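Local coordinates for protein Tas1 (Pseudomonas aeruginosa, PDB 6OX6) that pyrophosphorylates adenosine nucleotides to (p)ppApp as a type VI secretion toxin, depleting ADP and ATP in competitor cells, at residues A265-L270 against G276-A281; M378-I381 against T387-A390; E407-L412 against P417-I422. All coordinates share one frame; numbering follows the deposited sequence. Where two conformers were deposited one is given.

Interaction 1: residues A265-L270 against G276-A281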
loop_
_atom_site.group_PDB
_atom_site.type_symbol
_atom_site.label_atom_id
_atom_site.label_comp_id
_atom_site.label_asym_id
_atom_site.label_seq_id
_atom_site.Cartn_x
_atom_site.Cartn_y
_atom_site.Cartn_z
ATOM N N ALA A 265 -4.731 17.799 -9.300
ATOM C CA ALA A 265 -4.082 19.070 -9.600
ATOM C C ALA A 265 -2.637 19.081 -9.100
ATOM O O ALA A 265 -1.714 19.434 -9.845
ATOM C CB ALA A 265 -4.889 20.230 -9.005
ATOM N N VAL A 266 -2.411 18.664 -7.846
ATOM C CA VAL A 266 -1.042 18.661 -7.329
ATOM C C VAL A 266 -0.200 17.598 -8.033
ATOM O O VAL A 266 0.986 17.812 -8.318
ATOM C CB VAL A 266 -1.044 18.487 -5.798
ATOM C CG1 VAL A 266 -1.948 17.360 -5.403
ATOM C CG2 VAL A 266 0.361 18.202 -5.275
ATOM N N ALA A 267 -0.791 16.439 -8.330
ATOM C CA ALA A 267 -0.044 15.421 -9.059
ATOM C C ALA A 267 0.469 15.960 -10.394
ATOM O O ALA A 267 1.660 15.817 -10.716
ATOM C CB ALA A 267 -0.910 14.173 -9.265
ATOM N N ASP A 268 -0.397 16.601 -11.189
ATOM C CA ASP A 268 0.090 16.996 -12.510
ATOM C C ASP A 268 1.045 18.178 -12.435
ATOM O O ASP A 268 1.975 18.261 -13.249
ATOM C CB ASP A 268 -1.041 17.280 -13.483
ATOM C CG ASP A 268 -0.679 16.834 -14.900
ATOM O OD1 ASP A 268 -1.320 17.302 -15.865
ATOM O OD2 ASP A 268 0.271 16.015 -15.047
ATOM N N GLY A 269 0.876 19.056 -11.446
ATOM C CA GLY A 269 1.910 20.020 -11.133
ATOM C C GLY A 269 3.254 19.343 -10.969
ATOM O O GLY A 269 4.180 19.574 -11.755
ATOM N N LEU A 270 3.366 18.470 -9.965
ATOM C CA LEU A 270 4.653 17.844 -9.695
ATOM C C LEU A 270 5.113 16.969 -10.848
ATOM O O LEU A 270 6.322 16.869 -11.099
ATOM C CB LEU A 270 4.590 17.023 -8.422
ATOM C CG LEU A 270 4.168 17.827 -7.212
ATOM C CD1 LEU A 270 3.497 16.919 -6.207
ATOM C CD2 LEU A 270 5.406 18.451 -6.644
ATOM N N GLY A 276 7.590 14.086 -15.985
ATOM C CA GLY A 276 6.888 12.828 -15.869
ATOM C C GLY A 276 5.429 12.859 -16.261
ATOM O O GLY A 276 4.969 13.782 -16.939
ATOM N N ARG A 277 4.705 11.814 -15.889
ATOM C CA ARG A 277 3.295 11.720 -16.232
ATOM C C ARG A 277 2.453 11.340 -15.029
ATOM O O ARG A 277 2.961 10.817 -14.037
ATOM C CB ARG A 277 3.087 10.706 -17.359
ATOM C CG ARG A 277 1.658 10.203 -17.485
ATOM C CD ARG A 277 1.615 8.807 -18.084
ATOM N NE ARG A 277 1.623 8.838 -19.543
ATOM C CZ ARG A 277 0.832 8.096 -20.311
ATOM N NH1 ARG A 277 0.908 8.189 -21.632
ATOM N NH2 ARG A 277 -0.038 7.260 -19.759
ATOM N N VAL A 278 1.159 11.633 -15.105
ATOM C CA VAL A 278 0.247 11.333 -14.009
ATOM C C VAL A 278 -0.753 10.388 -14.658
ATOM O O VAL A 278 -1.354 10.708 -15.684
ATOM C CB VAL A 278 -0.291 12.620 -13.356
ATOM C CG1 VAL A 278 -1.409 12.291 -12.380
ATOM C CG2 VAL A 278 0.833 13.370 -12.657
ATOM N N ALA A 279 -0.928 9.218 -14.052
ATOM C CA ALA A 279 -1.996 8.298 -14.409
ATOM C C ALA A 279 -3.130 8.579 -13.434
ATOM O O ALA A 279 -3.079 8.176 -12.268
ATOM C CB ALA A 279 -1.532 6.842 -14.362
ATOM N N LYS A 280 -4.129 9.321 -13.905
ATOM C CA LYS A 280 -5.318 9.589 -13.115
ATOM C C LYS A 280 -6.266 8.405 -13.214
ATOM O O LYS A 280 -6.239 7.648 -14.182
ATOM C CB LYS A 280 -6.013 10.861 -13.599
ATOM C CG LYS A 280 -5.161 12.126 -13.572
ATOM C CD LYS A 280 -6.014 13.319 -14.023
ATOM C CE LYS A 280 -5.238 14.628 -14.068
ATOM N NZ LYS A 280 -3.908 14.429 -14.701
ATOM N N ALA A 281 -7.110 8.251 -12.210
ATOM C CA ALA A 281 -8.023 7.124 -12.124
ATOM C C ALA A 281 -9.367 7.640 -11.638
ATOM O O ALA A 281 -9.429 8.684 -10.988
ATOM C CB ALA A 281 -7.493 6.053 -11.160
HETATM O O HOH W 1 0.807 13.887 -17.508
#

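Interaction 2: residues M378-I381 against T387-A390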
loop_
_atom_site.group_PDB
_atom_site.type_symbol
_atom_site.label_atom_id
_atom_site.label_comp_id
_atom_site.label_asym_id
_atom_site.label_seq_id
_atom_site.Cartn_x
_atom_site.Cartn_y
_atom_site.Cartn_z
HETATM N N MSE A 378 -1.749 -3.261 -17.597
HETATM C CA MSE A 378 -1.691 -2.228 -16.576
HETATM C C MSE A 378 -0.554 -1.267 -16.780
HETATM O O MSE A 378 -0.748 -0.040 -16.636
HETATM C CB MSE A 378 -1.541 -2.890 -15.210
HETATM C CG MSE A 378 -2.886 -2.990 -14.500
HETATM SE SE MSE A 378 -3.770 -1.229 -14.515
HETATM C CE MSE A 378 -2.217 -0.137 -13.993
ATOM N N ALA A 379 0.623 -1.785 -17.110
ATOM C CA ALA A 379 1.789 -0.963 -17.307
ATOM C C ALA A 379 1.607 -0.098 -18.537
ATOM O O ALA A 379 2.035 1.061 -18.549
ATOM C CB ALA A 379 3.002 -1.876 -17.409
ATOM N N ARG A 380 0.913 -0.619 -19.556
ATOM C CA ARG A 380 0.695 0.197 -20.746
ATOM C C ARG A 380 -0.178 1.400 -20.426
ATOM O O ARG A 380 0.051 2.489 -20.958
ATOM C CB ARG A 380 0.064 -0.610 -21.880
ATOM C CG ARG A 380 1.018 -1.562 -22.570
ATOM C CD ARG A 380 0.375 -2.163 -23.814
ATOM N NE ARG A 380 1.344 -2.950 -24.554
ATOM C CZ ARG A 380 2.205 -2.435 -25.425
ATOM N NH1 ARG A 380 2.201 -1.125 -25.668
ATOM N NH2 ARG A 380 3.072 -3.227 -26.043
ATOM N N ILE A 381 -1.182 1.225 -19.573
ATOM C CA ILE A 381 -2.011 2.361 -19.187
ATOM C C ILE A 381 -1.206 3.345 -18.344
ATOM O O ILE A 381 -1.247 4.561 -18.578
ATOM C CB ILE A 381 -3.258 1.886 -18.437
ATOM C CG1 ILE A 381 -4.087 0.940 -19.299
ATOM C CG2 ILE A 381 -4.084 3.073 -17.969
ATOM C CD1 ILE A 381 -5.298 0.400 -18.580
ATOM N N THR A 387 6.321 4.666 -23.712
ATOM C CA THR A 387 7.218 4.362 -22.604
ATOM C C THR A 387 7.247 2.863 -22.334
ATOM O O THR A 387 8.322 2.293 -22.116
ATOM C CB THR A 387 6.819 5.127 -21.339
ATOM O OG1 THR A 387 6.983 6.532 -21.557
ATOM C CG2 THR A 387 7.695 4.696 -20.157
ATOM N N TYR A 388 6.079 2.202 -22.347
ATOM C CA TYR A 388 6.061 0.758 -22.113
ATOM C C TYR A 388 7.016 0.061 -23.063
ATOM O O TYR A 388 7.863 -0.734 -22.645
ATOM C CB TYR A 388 4.659 0.161 -22.277
ATOM C CG TYR A 388 4.681 -1.342 -22.086
ATOM C CD1 TYR A 388 4.423 -1.901 -20.850
ATOM C CD2 TYR A 388 5.011 -2.207 -23.130
ATOM C CE1 TYR A 388 4.471 -3.280 -20.652
ATOM C CE2 TYR A 388 5.066 -3.585 -22.936
ATOM C CZ TYR A 388 4.786 -4.118 -21.696
ATOM O OH TYR A 388 4.824 -5.487 -21.487
ATOM N N ASP A 389 6.889 0.352 -24.355
ATOM C CA ASP A 389 7.693 -0.357 -25.339
ATOM C C ASP A 389 9.175 -0.053 -25.162
ATOM O O ASP A 389 10.014 -0.951 -25.284
ATOM C CB ASP A 389 7.213 -0.013 -26.751
ATOM C CG ASP A 389 5.807 -0.554 -27.036
ATOM O OD1 ASP A 389 5.456 -1.599 -26.428
ATOM O OD2 ASP A 389 5.065 0.055 -27.859
ATOM N N ALA A 390 9.517 1.203 -24.852
ATOM C CA ALA A 390 10.912 1.541 -24.577
ATOM C C ALA A 390 11.446 0.763 -23.380
ATOM O O ALA A 390 12.557 0.217 -23.427
ATOM C CB ALA A 390 11.057 3.044 -24.337
#

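Interaction 3: residues E407-L412 against P417-I422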
loop_
_atom_site.group_PDB
_atom_site.type_symbol
_atom_site.label_atom_id
_atom_site.label_comp_id
_atom_site.label_asym_id
_atom_site.label_seq_id
_atom_site.Cartn_x
_atom_site.Cartn_y
_atom_site.Cartn_z
ATOM N N GLU A 407 0.417 -11.688 -4.915
ATOM C CA GLU A 407 -0.838 -12.423 -4.774
ATOM C C GLU A 407 -0.605 -13.781 -4.122
ATOM O O GLU A 407 -1.356 -14.185 -3.230
ATOM C CB GLU A 407 -1.505 -12.593 -6.141
ATOM C CG GLU A 407 -2.021 -11.289 -6.761
ATOM C CD GLU A 407 -2.148 -11.330 -8.309
ATOM O OE1 GLU A 407 -1.996 -12.426 -8.933
ATOM O OE2 GLU A 407 -2.403 -10.243 -8.896
ATOM N N ASP A 408 0.436 -14.502 -4.549
ATOM C CA ASP A 408 0.751 -15.789 -3.923
ATOM C C ASP A 408 1.177 -15.636 -2.458
ATOM O O ASP A 408 0.890 -16.504 -1.622
ATOM C CB ASP A 408 1.851 -16.484 -4.720
ATOM C CG ASP A 408 1.407 -16.825 -6.155
ATOM O OD1 ASP A 408 0.192 -16.764 -6.446
ATOM O OD2 ASP A 408 2.289 -17.142 -6.981
ATOM N N TRP A 409 1.893 -14.560 -2.134
ATOM C CA TRP A 409 2.370 -14.376 -0.768
ATOM C C TRP A 409 1.247 -13.926 0.151
ATOM O O TRP A 409 1.138 -14.409 1.286
ATOM C CB TRP A 409 3.515 -13.360 -0.756
ATOM C CG TRP A 409 4.172 -13.146 0.570
ATOM C CD1 TRP A 409 5.187 -13.903 1.125
ATOM C CD2 TRP A 409 3.896 -12.095 1.511
ATOM N NE1 TRP A 409 5.560 -13.359 2.340
ATOM C CE2 TRP A 409 4.780 -12.264 2.600
ATOM C CE3 TRP A 409 2.992 -11.021 1.532
ATOM C CZ2 TRP A 409 4.782 -11.416 3.693
ATOM C CZ3 TRP A 409 3.002 -10.176 2.623
ATOM C CH2 TRP A 409 3.881 -10.379 3.690
ATOM N N ARG A 410 0.370 -13.045 -0.358
ATOM C CA ARG A 410 -0.656 -12.429 0.461
ATOM C C ARG A 410 -1.644 -13.450 0.996
ATOM O O ARG A 410 -2.112 -13.324 2.137
ATOM C CB ARG A 410 -1.384 -11.375 -0.358
ATOM C CG ARG A 410 -2.682 -10.895 0.250
ATOM C CD ARG A 410 -3.310 -9.804 -0.588
ATOM N NE ARG A 410 -4.686 -9.561 -0.166
ATOM C CZ ARG A 410 -5.433 -8.525 -0.572
ATOM N NH1 ARG A 410 -4.923 -7.615 -1.411
ATOM N NH2 ARG A 410 -6.687 -8.396 -0.142
ATOM N N VAL A 411 -2.026 -14.444 0.178
ATOM C CA VAL A 411 -3.023 -15.403 0.658
ATOM C C VAL A 411 -2.469 -16.398 1.675
ATOM O O VAL A 411 -3.227 -17.204 2.214
ATOM C CB VAL A 411 -3.667 -16.180 -0.508
ATOM C CG1 VAL A 411 -4.368 -15.211 -1.460
ATOM C CG2 VAL A 411 -2.623 -16.982 -1.254
ATOM N N LEU A 412 -1.171 -16.390 1.953
ATOM C CA LEU A 412 -0.611 -17.392 2.863
ATOM C C LEU A 412 -0.930 -17.047 4.309
ATOM O O LEU A 412 -0.954 -15.871 4.694
ATOM C CB LEU A 412 0.910 -17.489 2.668
ATOM C CG LEU A 412 1.313 -17.943 1.250
ATOM C CD1 LEU A 412 2.834 -17.840 1.046
ATOM C CD2 LEU A 412 0.804 -19.377 0.940
ATOM N N PRO A 417 4.654 -22.454 5.772
ATOM C CA PRO A 417 5.987 -22.896 5.310
ATOM C C PRO A 417 6.388 -22.374 3.931
ATOM O O PRO A 417 7.575 -22.468 3.568
ATOM C CB PRO A 417 5.862 -24.428 5.287
ATOM C CG PRO A 417 4.712 -24.740 6.203
ATOM C CD PRO A 417 3.751 -23.590 6.047
ATOM N N GLU A 418 5.404 -21.925 3.153
ATOM C CA GLU A 418 5.630 -21.433 1.793
ATOM C C GLU A 418 6.045 -19.963 1.649
ATOM O O GLU A 418 6.716 -19.612 0.678
ATOM C CB GLU A 418 4.442 -21.804 0.899
ATOM C CG GLU A 418 4.047 -23.269 0.968
ATOM C CD GLU A 418 2.836 -23.587 0.112
ATOM O OE1 GLU A 418 1.712 -23.615 0.657
ATOM O OE2 GLU A 418 3.008 -23.809 -1.104
ATOM N N ALA A 419 5.664 -19.103 2.589
ATOM C CA ALA A 419 6.052 -17.692 2.478
ATOM C C ALA A 419 7.495 -17.332 2.149
ATOM O O ALA A 419 7.761 -16.542 1.242
ATOM C CB ALA A 419 5.592 -16.943 3.730
ATOM N N GLN A 420 8.437 -17.908 2.877
ATOM C CA GLN A 420 9.825 -17.491 2.748
ATOM C C GLN A 420 10.351 -17.702 1.325
ATOM O O GLN A 420 11.054 -16.842 0.780
ATOM C CB GLN A 420 10.649 -18.246 3.780
ATOM C CG GLN A 420 12.021 -17.709 3.990
ATOM C CD GLN A 420 13.038 -18.667 3.471
ATOM O OE1 GLN A 420 13.365 -19.659 4.132
ATOM N NE2 GLN A 420 13.530 -18.404 2.257
ATOM N N ALA A 421 9.991 -18.823 0.684
ATOM C CA ALA A 421 10.479 -19.070 -0.676
ATOM C C ALA A 421 9.876 -18.095 -1.685
ATOM O O ALA A 421 10.549 -17.684 -2.640
ATOM C CB ALA A 421 10.184 -20.505 -1.110
ATOM N N ILE A 422 8.609 -17.724 -1.512
ATOM C CA ILE A 422 7.987 -16.796 -2.458
ATOM C C ILE A 422 8.580 -15.407 -2.302
ATOM O O ILE A 422 8.901 -14.728 -3.289
ATOM C CB ILE A 422 6.460 -16.799 -2.260
ATOM C CG1 ILE A 422 5.930 -18.224 -2.463
ATOM C CG2 ILE A 422 5.775 -15.843 -3.243
ATOM C CD1 ILE A 422 4.436 -18.350 -2.226
#

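Interaction 1: residues A265-L270 against G276-A281
V278, on the short edge strand 277-280, turns its side chain onto A267 and D268 of helix 256-273, the helix that precedes it in the chain. The helix and strand segments run nearly antiparallel, their axes at 156° and 7.6 Å apart at the closest point. Starting at the branch, V278 CB lies 3.8 Å from D268 OD2, the two side chains meeting at a slant. CG1 of V278 is anti to the backbone N (chi1 170°), and this torsion sets it 3.7 Å from A267 CB, methyl against methyl. The second branch, V278 CG2, drives deeper toward the helix backbone and stops 3.2 Å from A267 O, a close approach of a methyl to a carbonyl oxygen; the same CG2 also lies 3.6 Å from D268 OD2. Valine suits this place because it is branched at CB, which fits an extended strand and lets one residue cover two points of the helix. Alanine at 267 is small enough to let the strand come near, and both residues also pack on I312 of strand 308-313, the next strand of the sheet.

Polar groups lie beside this apolar patch. A water donates to D268 OD2 at 3.3 Å and weakly accepts from V278 N, linking helix to strand. The long chain of K280 bends at its last torsion (chi4 44°) and crosses D268 at about a right angle, leaving K280 NZ 4.0 Å from D268 OD1, too far for a salt bridge. K280 also touches D264 and K260 on the same helix. The chemistry is therefore chiefly van der Waals packing, with D268 probably attracting the lysine at longer range and joined to the strand backbone through solvent.

Interaction 2: residues M378-I381 against T387-A390
R380 lies across the ring of Y388 and ends at the carboxylate of D389, so that one arginine spans two neighbouring residues of the following helix. The apolar and pi contacts come first. Y388 holds CG anti to its backbone N, which sends the ring out from helix 385-393 against helix 376-383. Over one ring face, offset toward the rim, sits R380 CG, making a CH-pi contact 4.0 Å from the centroid of the Y388 ring. Farther along the extended arginine chain, R380 CZ comes within 3.6 Å of Y388 CD2, which lies beneath the centre of the guanidinium; the two planes are inclined by 34°, short of a parallel stack. A379 CB meets the ring at its edge, 3.7 Å from Y388 CD1, and the short alanine methyl suits a ring edge packed against the helix. Y371 adds an edge-to-face ring contact.

The charged interactions gather at the arginine tip. R380 NH2 donates to D389 OD1 at 2.9 Å, forming a salt bridge through the syn lone pair. It is a bent bond, with an N-H...O angle of 131° and the oxygen tilted 31° out of the guanidinium plane. NE forms a salt bridge with E376 OE2, and NH1 donates to N385 OD1, so each of the three guanidinium nitrogens has a hydrogen-bonding partner.

Arginine suits this place because its methylenes and flat tip can cover an aromatic ring while its rim serves polar groups. Two carboxylates around it would be expected to stabilise its positive charge, and bonds in several directions fix the rotation of the guanidinium above the tyrosine.

Interaction 3: residues E407-L412 against P417-I422
Two helices joined by a short loop, 402-410 and 419-435, meet here at their loop ends, where L412 and W409 pack on A419 and I422. L412 follows helix 402-410 in the chain; its CD1 rests 3.5 Å from A419 N, over the backbone of A419, and 4.0 Å from A419 CB. I422, farther along helix 419-435, has CG1 anti to its carbonyl carbon (chi1 -58°) and continues extended, carrying I422 CD1 to 3.7 Å from L412 CD1. I422 CD1 also approaches D408 CB at 4.0 Å, while I422 CG2 lies 4.2 Å from W409 CB.

W409 uses the pyrrole side of its indole: W409 NE1 is 3.8 Å from A419 CB, and A419 O lies in the ring plane at the edge, 3.7 Å from W409 CD1. The small methyl of alanine suits close packing against the indole edge.

The loop end also meets the immunity protein. K5 of that chain makes a cation-pi contact with W409 and donates to both W409 O and L412 O. Leucine and isoleucine thus pack chiefly by van der Waals contact, whereas the tryptophan serves both sides; the carbonyl oxygens of W409 and L412 and an aromatic ring would together suit a lysine ammonium from the inhibitor.

How the interactions relate
The three contacts follow one another in series along the modelled C-terminal part of the chain, each pairing segments only a few residues apart. Interactions 1 and 2 have centres 17 Å apart and touch, R277 NH2 packing 3.2 Å from I381 O, so an arginine of edge strand 277-280 of the five-stranded mixed sheet reaches helix 376-383. Helix 402-410 of interaction 3 follows helix 385-393 of interaction 2, yet the centres of interactions 2 and 3 are 28 Å apart and their nearest atoms about 9 Å. Interactions 1 and 3 lie on opposite sides of the chain's centre, 34 Å between centres. Of the three, interaction 3 alone meets the immunity protein.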